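Local coordinates for 6-phosphogluconate dehydrogenase NAD-binding (PDB 4GBJ), which probably binds NAD or NADP and acts as an oxidoreductase of the 6-phosphogluconate and 3-hydroxyisobutyrate dehydrogenase kind, at residues B[101-104]-B[105-109]; B[220-223]-B[224-227]; B[234-237]-B[238-242]; B[263-266]-B[267-271]. All coordinates share one frame; numbering follows the deposited sequence.

Contact 1: B[101-104]-B[105-109]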
loop_
_atom_site.group_PDB
_atom_site.type_symbol
_atom_site.label_atom_id
_atom_site.label_comp_id
_atom_site.label_asym_id
_atom_site.label_seq_id
_atom_site.Cartn_x
_atom_site.Cartn_y
_atom_site.Cartn_z
ATOM N N PRO B 101 -1.421 2.335 23.113
ATOM C CA PRO B 101 -2.184 3.484 23.652
ATOM C C PRO B 101 -2.537 3.319 25.125
ATOM O O PRO B 101 -2.496 4.272 25.891
ATOM C CB PRO B 101 -3.479 3.454 22.821
ATOM C CG PRO B 101 -3.125 2.793 21.604
ATOM C CD PRO B 101 -2.028 1.832 21.870
ATOM N N GLU B 102 -2.908 2.094 25.517
ATOM C CA GLU B 102 -3.235 1.810 26.912
ATOM C C GLU B 102 -2.042 2.044 27.836
ATOM O O GLU B 102 -2.234 2.578 28.935
ATOM C CB GLU B 102 -3.700 0.375 27.047
ATOM C CG GLU B 102 -3.986 -0.097 28.471
ATOM C CD GLU B 102 -4.351 -1.567 28.470
ATOM O OE1 GLU B 102 -3.415 -2.400 28.441
ATOM O OE2 GLU B 102 -5.561 -1.884 28.382
ATOM N N THR B 103 -0.828 1.613 27.434
ATOM C CA THR B 103 0.347 1.844 28.277
ATOM C C THR B 103 0.558 3.361 28.421
ATOM O O THR B 103 0.854 3.839 29.495
ATOM C CB THR B 103 1.591 1.145 27.713
ATOM O OG1 THR B 103 1.348 -0.250 27.704
ATOM C CG2 THR B 103 2.839 1.398 28.550
ATOM N N SER B 104 0.418 4.116 27.318
ATOM C CA SER B 104 0.595 5.561 27.364
ATOM C C SER B 104 -0.409 6.247 28.253
ATOM O O SER B 104 -0.008 7.075 29.045
ATOM C CB SER B 104 0.481 6.153 25.970
ATOM O OG SER B 104 1.689 5.858 25.294
ATOM N N ARG B 105 -1.703 5.897 28.135
ATOM C CA ARG B 105 -2.764 6.504 28.939
ATOM C C ARG B 105 -2.558 6.184 30.416
ATOM O O ARG B 105 -2.780 7.046 31.236
ATOM C CB ARG B 105 -4.129 6.013 28.475
ATOM C CG ARG B 105 -4.508 6.473 27.061
ATOM C CD ARG B 105 -5.681 5.620 26.532
ATOM N NE ARG B 105 -6.090 6.052 25.191
ATOM C CZ ARG B 105 -6.640 5.278 24.254
ATOM N NH1 ARG B 105 -6.894 3.993 24.498
ATOM N NH2 ARG B 105 -6.955 5.784 23.072
ATOM N N GLN B 106 -2.092 4.965 30.749
ATOM C CA GLN B 106 -1.828 4.559 32.143
ATOM C C GLN B 106 -0.697 5.368 32.717
ATOM O O GLN B 106 -0.857 5.950 33.769
ATOM C CB GLN B 106 -1.458 3.074 32.214
ATOM C CG GLN B 106 -2.618 2.116 32.084
ATOM C CD GLN B 106 -2.123 0.679 32.009
ATOM O OE1 GLN B 106 -0.903 0.403 32.024
ATOM N NE2 GLN B 106 -3.062 -0.272 31.954
ATOM N N LEU B 107 0.438 5.446 31.989
ATOM C CA LEU B 107 1.591 6.235 32.424
ATOM C C LEU B 107 1.262 7.717 32.514
ATOM O O LEU B 107 1.682 8.373 33.469
ATOM C CB LEU B 107 2.791 6.025 31.503
ATOM C CG LEU B 107 3.406 4.635 31.582
ATOM C CD1 LEU B 107 4.288 4.388 30.398
ATOM C CD2 LEU B 107 4.178 4.437 32.899
ATOM N N ALA B 108 0.482 8.242 31.553
ATOM C CA ALA B 108 0.083 9.671 31.566
ATOM C C ALA B 108 -0.690 10.010 32.784
ATOM O O ALA B 108 -0.552 11.123 33.346
ATOM C CB ALA B 108 -0.753 10.016 30.327
ATOM N N GLN B 109 -1.498 9.060 33.220
ATOM C CA GLN B 109 -2.295 9.239 34.443
ATOM C C GLN B 109 -1.325 9.412 35.651
ATOM O O GLN B 109 -1.456 10.355 36.414
ATOM C CB GLN B 109 -3.291 8.055 34.615
ATOM C CG GLN B 109 -4.709 8.521 34.989
ATOM C CD GLN B 109 -4.785 9.144 36.383
ATOM O OE1 GLN B 109 -4.725 8.435 37.409
ATOM N NE2 GLN B 109 -4.974 10.469 36.474
#
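The first turns of helix 101-113, the helix of a beta-alpha-beta unit in the dinucleotide-binding domain, bring Pro101 against Arg105 and Glu102 against Gln106. Four successive i to i+4 bonds link the two segments, the straightest being Leu107 N to Thr103 O at 3.0 Å and 172°. In Arg105, a chi1 of -66° sets CG beside the backbone N and puts Arg105 CG 3.2 Å from Pro101 O; the extended chain then carries the guanidinium back to the Pro101 ring. Pro101 CB sits over one guanidinium face, toward its rim, 3.8 Å from Arg105 NH1. The charged end is held by a salt bridge to Asp166 and a hydrogen bond to Asn198 of the second subunit; a methionine in place of Arg105 would probably leave the Asp166 carboxylate without its mate and cost the subunit interface this bond. Glu102 and Gln106 lie alongside each other with carboxylate and amide planes only 2° apart, the contact being Glu102 CG to Gln106 NE2, 3.6 Å. On the buried side Thr103 CG2 meets Leu107 CD1 at 3.8 Å, while Ser104 OG bonds to Asn171 and Tyr118. Such division into a packed and a polar side is that of the amphipathic crossover helix between strands 92-95 and 117-124 of a Rossmann-type fold.

Contact 2: B[220-223]-B[224-227]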
loop_
_atom_site.group_PDB
_atom_site.type_symbol
_atom_site.label_atom_id
_atom_site.label_comp_id
_atom_site.label_asym_id
_atom_site.label_seq_id
_atom_site.Cartn_x
_atom_site.Cartn_y
_atom_site.Cartn_z
ATOM N N GLN B 220 8.402 0.790 -2.554
ATOM C CA GLN B 220 9.641 0.692 -3.317
ATOM C C GLN B 220 10.767 0.065 -2.448
ATOM O O GLN B 220 11.516 -0.797 -2.938
ATOM C CB GLN B 220 10.029 2.082 -3.861
ATOM C CG GLN B 220 8.968 2.573 -4.897
ATOM C CD GLN B 220 9.338 3.816 -5.713
ATOM O OE1 GLN B 220 9.204 3.854 -6.971
ATOM N NE2 GLN B 220 9.671 4.894 -5.018
ATOM N N ASN B 221 10.851 0.472 -1.173
ATOM C CA ASN B 221 11.840 -0.078 -0.245
ATOM C C ASN B 221 11.474 -1.487 0.192
ATOM O O ASN B 221 12.289 -2.395 0.068
ATOM C CB ASN B 221 11.971 0.805 0.997
ATOM C CG ASN B 221 12.459 2.230 0.770
ATOM O OD1 ASN B 221 12.218 3.113 1.600
ATOM N ND2 ASN B 221 13.215 2.511 -0.293
ATOM N N TYR B 222 10.238 -1.689 0.635
ATOM C CA TYR B 222 9.839 -3.015 1.072
ATOM C C TYR B 222 9.593 -3.948 -0.132
ATOM O O TYR B 222 9.867 -5.124 -0.009
ATOM C CB TYR B 222 8.644 -2.967 2.027
ATOM C CG TYR B 222 9.007 -2.461 3.413
ATOM C CD1 TYR B 222 9.690 -3.268 4.313
ATOM C CD2 TYR B 222 8.736 -1.152 3.793
ATOM C CE1 TYR B 222 10.031 -2.810 5.581
ATOM C CE2 TYR B 222 9.045 -0.690 5.071
ATOM C CZ TYR B 222 9.662 -1.534 5.977
ATOM O OH TYR B 222 10.004 -1.076 7.231
ATOM N N GLY B 223 9.209 -3.418 -1.295
ATOM C CA GLY B 223 8.948 -4.245 -2.462
ATOM C C GLY B 223 10.159 -4.952 -3.010
ATOM O O GLY B 223 10.048 -6.071 -3.506
ATOM N N LYS B 224 11.312 -4.318 -2.922
ATOM C CA LYS B 224 12.566 -4.898 -3.384
ATOM C C LYS B 224 12.898 -6.118 -2.511
ATOM O O LYS B 224 13.296 -7.150 -3.037
ATOM C CB LYS B 224 13.693 -3.834 -3.333
ATOM C CG LYS B 224 14.974 -4.186 -4.080
ATOM C CD LYS B 224 15.035 -3.568 -5.487
ATOM C CE LYS B 224 15.524 -2.124 -5.447
ATOM N NZ LYS B 224 15.521 -1.466 -6.782
ATOM N N LEU B 225 12.664 -6.027 -1.195
ATOM C CA LEU B 225 12.884 -7.160 -0.286
ATOM C C LEU B 225 11.983 -8.335 -0.677
ATOM O O LEU B 225 12.433 -9.459 -0.796
ATOM C CB LEU B 225 12.564 -6.814 1.201
ATOM C CG LEU B 225 13.140 -5.584 1.853
ATOM C CD1 LEU B 225 12.960 -5.666 3.369
ATOM C CD2 LEU B 225 14.573 -5.390 1.520
ATOM N N VAL B 226 10.701 -8.048 -0.917
ATOM C CA VAL B 226 9.734 -9.095 -1.255
ATOM C C VAL B 226 10.049 -9.702 -2.614
ATOM O O VAL B 226 9.947 -10.909 -2.783
ATOM C CB VAL B 226 8.281 -8.585 -1.166
ATOM C CG1 VAL B 226 7.288 -9.720 -1.474
ATOM C CG2 VAL B 226 8.010 -8.033 0.235
ATOM N N ALA B 227 10.491 -8.885 -3.552
ATOM C CA ALA B 227 10.832 -9.352 -4.888
ATOM C C ALA B 227 12.003 -10.303 -4.812
ATOM O O ALA B 227 11.945 -11.380 -5.361
ATOM C CB ALA B 227 11.174 -8.163 -5.796
#
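Leu225 leans on the turn before it, Tyr222 above all, in helix 217-228 of the all-helical C-terminal part of the chain. Its side chain can be followed outward. Leu225 CB lies 3.4 Å from Tyr222 O, on the preceding turn. Leu225 CG, set beside the backbone N by a chi1 of -50°, stands 3.8 Å from both Asn221 O and Tyr222 O. There the chain forks: Leu225 CD2 stays near the backbone, 4.0 Å from Asn221 O, whereas Leu225 CD1 reaches the tyrosine and meets Tyr222 CD1 at 4.2 Å. The methyl approaches the ring obliquely, and the two side chains run alongside each other in the same direction. With an alanine at Leu225 the flank of the Tyr222 ring would probably lose this apolar neighbour, and a gap would be likely to open beside Asp281, which the leucine also touches.

Tyr222 and Val226 pack on helix 169-197, where both meet Leu185; the tyrosine also reaches Ile181 and the valine Phe192. Val226 CG2 comes within 3.5 Å of Tyr222 O, so the same carbonyl that accepts the backbone N-H of Val226 is flanked by its methyl. Ala227 packs on Tyr206 and Gln203 of helix 202-211. Ala227 N closes the next helical bond to Gly223 O at 2.8 Å and 151°, and Ala227 CB lies 3.3 Å from that same oxygen.

Contact 3: B[234-237]-B[238-242]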
loop_
_atom_site.group_PDB
_atom_site.type_symbol
_atom_site.label_atom_id
_atom_site.label_comp_id
_atom_site.label_asym_id
_atom_site.label_seq_id
_atom_site.Cartn_x
_atom_site.Cartn_y
_atom_site.Cartn_z
ATOM N N VAL B 234 19.178 -7.449 8.591
ATOM C CA VAL B 234 18.026 -7.174 9.424
ATOM C C VAL B 234 17.943 -5.715 9.784
ATOM O O VAL B 234 18.897 -5.175 10.326
ATOM C CB VAL B 234 18.091 -8.061 10.682
ATOM C CG1 VAL B 234 16.911 -7.801 11.616
ATOM C CG2 VAL B 234 18.147 -9.527 10.278
ATOM N N ALA B 235 16.796 -5.100 9.503
ATOM C CA ALA B 235 16.447 -3.722 9.877
ATOM C C ALA B 235 15.594 -3.732 11.132
ATOM O O ALA B 235 15.814 -2.910 12.007
ATOM C CB ALA B 235 15.698 -3.028 8.743
ATOM N N PHE B 236 14.617 -4.686 11.236
ATOM C CA PHE B 236 13.753 -4.876 12.409
ATOM C C PHE B 236 13.593 -6.408 12.597
ATOM O O PHE B 236 13.120 -7.089 11.670
ATOM C CB PHE B 236 12.412 -4.160 12.115
ATOM C CG PHE B 236 11.517 -3.863 13.293
ATOM C CD1 PHE B 236 11.962 -3.057 14.335
ATOM C CD2 PHE B 236 10.189 -4.298 13.309
ATOM C CE1 PHE B 236 11.126 -2.755 15.409
ATOM C CE2 PHE B 236 9.345 -3.971 14.374
ATOM C CZ PHE B 236 9.822 -3.202 15.416
ATOM N N ARG B 237 14.016 -6.965 13.742
ATOM C CA ARG B 237 14.024 -8.424 13.927
ATOM C C ARG B 237 12.636 -9.014 13.885
ATOM O O ARG B 237 11.695 -8.401 14.358
ATOM C CB ARG B 237 14.760 -8.862 15.208
ATOM C CG ARG B 237 15.454 -10.194 14.997
ATOM C CD ARG B 237 16.624 -10.415 15.940
ATOM N NE ARG B 237 16.881 -11.851 16.109
ATOM C CZ ARG B 237 16.175 -12.673 16.883
ATOM N NH1 ARG B 237 15.175 -12.211 17.617
ATOM N NH2 ARG B 237 16.487 -13.958 16.953
ATOM N N PHE B 238 12.509 -10.205 13.296
ATOM C CA PHE B 238 11.212 -10.856 12.994
ATOM C C PHE B 238 10.255 -10.936 14.181
ATOM O O PHE B 238 9.088 -10.525 14.048
ATOM C CB PHE B 238 11.446 -12.249 12.387
ATOM C CG PHE B 238 10.290 -12.941 11.751
ATOM C CD1 PHE B 238 9.978 -12.707 10.417
ATOM C CD2 PHE B 238 9.616 -13.965 12.418
ATOM C CE1 PHE B 238 8.906 -13.354 9.809
ATOM C CE2 PHE B 238 8.571 -14.653 11.799
ATOM C CZ PHE B 238 8.207 -14.330 10.493
ATOM N N PRO B 239 10.687 -11.401 15.347
ATOM C CA PRO B 239 9.751 -11.488 16.476
ATOM C C PRO B 239 9.157 -10.125 16.845
ATOM O O PRO B 239 8.049 -10.083 17.380
ATOM C CB PRO B 239 10.597 -12.064 17.617
ATOM C CG PRO B 239 11.749 -12.712 16.945
ATOM C CD PRO B 239 12.030 -11.882 15.731
ATOM N N LEU B 240 9.863 -9.017 16.528
ATOM C CA LEU B 240 9.340 -7.688 16.846
ATOM C C LEU B 240 8.104 -7.341 15.978
ATOM O O LEU B 240 7.268 -6.588 16.425
ATOM C CB LEU B 240 10.439 -6.612 16.737
ATOM C CG LEU B 240 11.600 -6.843 17.669
ATOM C CD1 LEU B 240 12.697 -5.827 17.434
ATOM C CD2 LEU B 240 11.170 -6.856 19.142
ATOM N N GLY B 241 7.937 -7.958 14.812
ATOM C CA GLY B 241 6.752 -7.729 14.003
ATOM C C GLY B 241 5.518 -8.284 14.651
ATOM O O GLY B 241 4.438 -7.674 14.603
ATOM N N LEU B 242 5.672 -9.448 15.277
ATOM C CA LEU B 242 4.604 -10.115 16.001
ATOM C C LEU B 242 4.191 -9.289 17.212
ATOM O O LEU B 242 3.008 -9.114 17.453
ATOM C CB LEU B 242 5.036 -11.537 16.414
ATOM C CG LEU B 242 4.016 -12.389 17.204
ATOM C CD1 LEU B 242 2.689 -12.439 16.511
ATOM C CD2 LEU B 242 4.553 -13.746 17.490
#
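Phe236 and Arg237 are the loop residues that meet the first turn of helix 238-254. At Phe236, CG stands opposite the backbone N (chi1 -163°), which brings the ring against Leu240. There Leu240 CB comes over one ring face in a CH-pi contact, 3.9 Å from the centroid of the Phe236 ring and 21° off its normal. The methylene is displaced toward the rim, and Leu240 CD1 continues the contact at 4.0 Å from Phe236 CE1. The two side chains cross at about a right angle.

Arg237 follows, and its carbonyl begins the turn: Leu240 N donates to Arg237 O at 2.9 Å. The bond is bent and its donor lies 41° above the carbonyl plane, as in a type I (i to i+3) turn. The extended arginine carries Arg237 NH1 to Pro239 CG, 3.5 Å away, while Arg237 NH2 bonds to Asn279.

Around this entry turn, the loop that follows helix 217-228 is held by Asp281, which accepts the N-H groups of Ala235 and Phe236, and by Trp282, which meets the Phe236 ring edge-to-face and shares backbone bonds with that residue. Separately, Phe238 and Leu242 pack on Leu273, joining helix 238-254 to helix 260-274.

Contact 4: B[263-266]-B[267-271]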
loop_
_atom_site.group_PDB
_atom_site.type_symbol
_atom_site.label_atom_id
_atom_site.label_comp_id
_atom_site.label_asym_id
_atom_site.label_seq_id
_atom_site.Cartn_x
_atom_site.Cartn_y
_atom_site.Cartn_z
ATOM N N ASP B 263 -5.126 -10.273 11.450
ATOM C CA ASP B 263 -5.160 -11.694 11.846
ATOM C C ASP B 263 -4.224 -12.525 10.962
ATOM O O ASP B 263 -3.439 -13.322 11.468
ATOM C CB ASP B 263 -6.569 -12.262 11.739
ATOM C CG ASP B 263 -7.640 -11.564 12.571
ATOM O OD1 ASP B 263 -7.282 -10.820 13.514
ATOM O OD2 ASP B 263 -8.814 -11.800 12.323
ATOM N N ILE B 264 -4.270 -12.256 9.644
ATOM C CA ILE B 264 -3.429 -12.892 8.628
ATOM C C ILE B 264 -1.973 -12.557 8.905
ATOM O O ILE B 264 -1.195 -13.466 8.959
ATOM C CB ILE B 264 -3.824 -12.484 7.209
ATOM C CG1 ILE B 264 -5.290 -12.885 6.857
ATOM C CG2 ILE B 264 -2.848 -13.029 6.151
ATOM C CD1 ILE B 264 -5.583 -14.115 6.786
ATOM N N ILE B 265 -1.635 -11.287 9.180
ATOM C CA ILE B 265 -0.270 -10.850 9.477
ATOM C C ILE B 265 0.246 -11.554 10.709
ATOM O O ILE B 265 1.356 -12.101 10.696
ATOM C CB ILE B 265 -0.242 -9.314 9.638
ATOM C CG1 ILE B 265 -0.508 -8.588 8.284
ATOM C CG2 ILE B 265 1.002 -8.816 10.275
ATOM C CD1 ILE B 265 0.431 -8.853 7.217
ATOM N N ARG B 266 -0.568 -11.578 11.770
ATOM C CA ARG B 266 -0.192 -12.304 12.974
ATOM C C ARG B 266 0.171 -13.763 12.662
ATOM O O ARG B 266 1.209 -14.231 13.125
ATOM C CB ARG B 266 -1.316 -12.262 14.017
ATOM C CG ARG B 266 -1.054 -13.086 15.273
ATOM C CD ARG B 266 -2.134 -12.789 16.308
ATOM N NE ARG B 266 -2.103 -13.749 17.409
ATOM C CZ ARG B 266 -2.552 -14.999 17.357
ATOM N NH1 ARG B 266 -3.067 -15.487 16.228
ATOM N NH2 ARG B 266 -2.462 -15.782 18.417
ATOM N N ASN B 267 -0.634 -14.461 11.874
ATOM C CA ASN B 267 -0.352 -15.888 11.545
ATOM C C ASN B 267 0.894 -16.033 10.717
ATOM O O ASN B 267 1.596 -17.037 10.897
ATOM C CB ASN B 267 -1.542 -16.582 10.853
ATOM C CG ASN B 267 -2.663 -16.861 11.840
ATOM O OD1 ASN B 267 -2.458 -16.893 13.038
ATOM N ND2 ASN B 267 -3.890 -16.980 11.368
ATOM N N ARG B 268 1.232 -15.020 9.850
ATOM C CA ARG B 268 2.488 -15.105 9.114
ATOM C C ARG B 268 3.711 -15.144 10.067
ATOM O O ARG B 268 4.659 -15.871 9.809
ATOM C CB ARG B 268 2.657 -13.929 8.169
ATOM C CG ARG B 268 1.639 -13.810 7.085
ATOM C CD ARG B 268 1.495 -15.094 6.316
ATOM N NE ARG B 268 0.842 -14.909 5.028
ATOM C CZ ARG B 268 0.481 -15.896 4.211
ATOM N NH1 ARG B 268 0.683 -17.153 4.549
ATOM N NH2 ARG B 268 -0.120 -15.627 3.063
ATOM N N PHE B 269 3.698 -14.328 11.108
ATOM C CA PHE B 269 4.780 -14.307 12.104
ATOM C C PHE B 269 4.817 -15.569 12.918
ATOM O O PHE B 269 5.900 -16.134 13.121
ATOM C CB PHE B 269 4.693 -13.115 13.064
ATOM C CG PHE B 269 5.076 -11.810 12.412
ATOM C CD1 PHE B 269 6.364 -11.604 11.941
ATOM C CD2 PHE B 269 4.121 -10.822 12.177
ATOM C CE1 PHE B 269 6.687 -10.449 11.242
ATOM C CE2 PHE B 269 4.451 -9.669 11.497
ATOM C CZ PHE B 269 5.737 -9.474 11.055
ATOM N N ILE B 270 3.644 -16.040 13.387
ATOM C CA ILE B 270 3.608 -17.284 14.201
ATOM C C ILE B 270 4.185 -18.471 13.374
ATOM O O ILE B 270 5.046 -19.230 13.842
ATOM C CB ILE B 270 2.180 -17.580 14.699
ATOM C CG1 ILE B 270 1.739 -16.469 15.693
ATOM C CG2 ILE B 270 2.123 -18.934 15.372
ATOM C CD1 ILE B 270 0.274 -16.519 16.058
ATOM N N SER B 271 3.696 -18.614 12.147
ATOM C CA SER B 271 4.146 -19.660 11.229
ATOM C C SER B 271 5.623 -19.486 10.877
ATOM O O SER B 271 6.354 -20.477 10.837
ATOM C CB SER B 271 3.289 -19.711 9.964
ATOM O OG SER B 271 3.659 -20.854 9.212
#
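The backbone here is regular alpha-helix: four i to i+4 bonds of 3.0 to 3.3 Å link Asp263, Ile264, Ile265 and Arg266 O to Asn267, Arg268, Phe269 and Ile270 N.

On the outer side, Ile270 lays a methyl on the Arg266 guanidinium. Ile270 CD1 lies 3.5 Å from Arg266 CZ and 3.4 Å above the guanidinium plane, so the methyl stacks on the flat face over its centre. Arg266 reaches this position because CG is opposite the backbone N (chi1 176°) and the chain then stays extended to NE. Asn267 comes obliquely to the same group, with Asn267 OD1 3.5 Å from Arg266 NH1 and the amide plane turned 63° from that of the guanidinium.

On the inner side, Ile265 and Phe269 run alongside one another in the same direction. Ile265 CG2 meets Phe269 CE2 at 3.8 Å, and Phe269 CD2 is 3.4 Å from Ile265 O. Both continue onto Leu285, and Ile265 also packs on Ile245 of helix 238-254.

Arg268 takes a third direction. Its chain bends at chi2 (-52°), Arg268 CG lies 3.4 Å from Ile264 O, and the guanidinium forms salt bridges to Glu186 and Asp292, two carboxylates that would be expected to stabilise its positive charge. Its side chain also packs on Pro260 of the second subunit, and Ile264 on Phe261 of that subunit. Helix 260-274 is thus an amphipathic helix of the helical C-terminal domain, with an apolar stripe inward and a flank at the dimer interface.

How the contacts relate
Contact 1 is the most buried and stands apart, in the dinucleotide-binding domain, its centre about 35 Å from that of contact 2 across the middle of the chain. Contacts 2, 3 and 4 share the helical C-terminal domain and are each partly buried. Contacts 3 and 4 touch directly: Phe238 CE2 lies 3.3 Å from Phe269 O and Gly241 CA 3.6 Å from Phe269 CZ, joining helices 238-254 and 260-274. Contact 2 touches neither. Chemistry follows position: contacts 1 and 4 each send an arginine to carboxylates beyond their own segments and reach the second subunit, contact 2 is mainly apolar packing, and contact 3 rests on an aromatic face at a loop-to-helix turn.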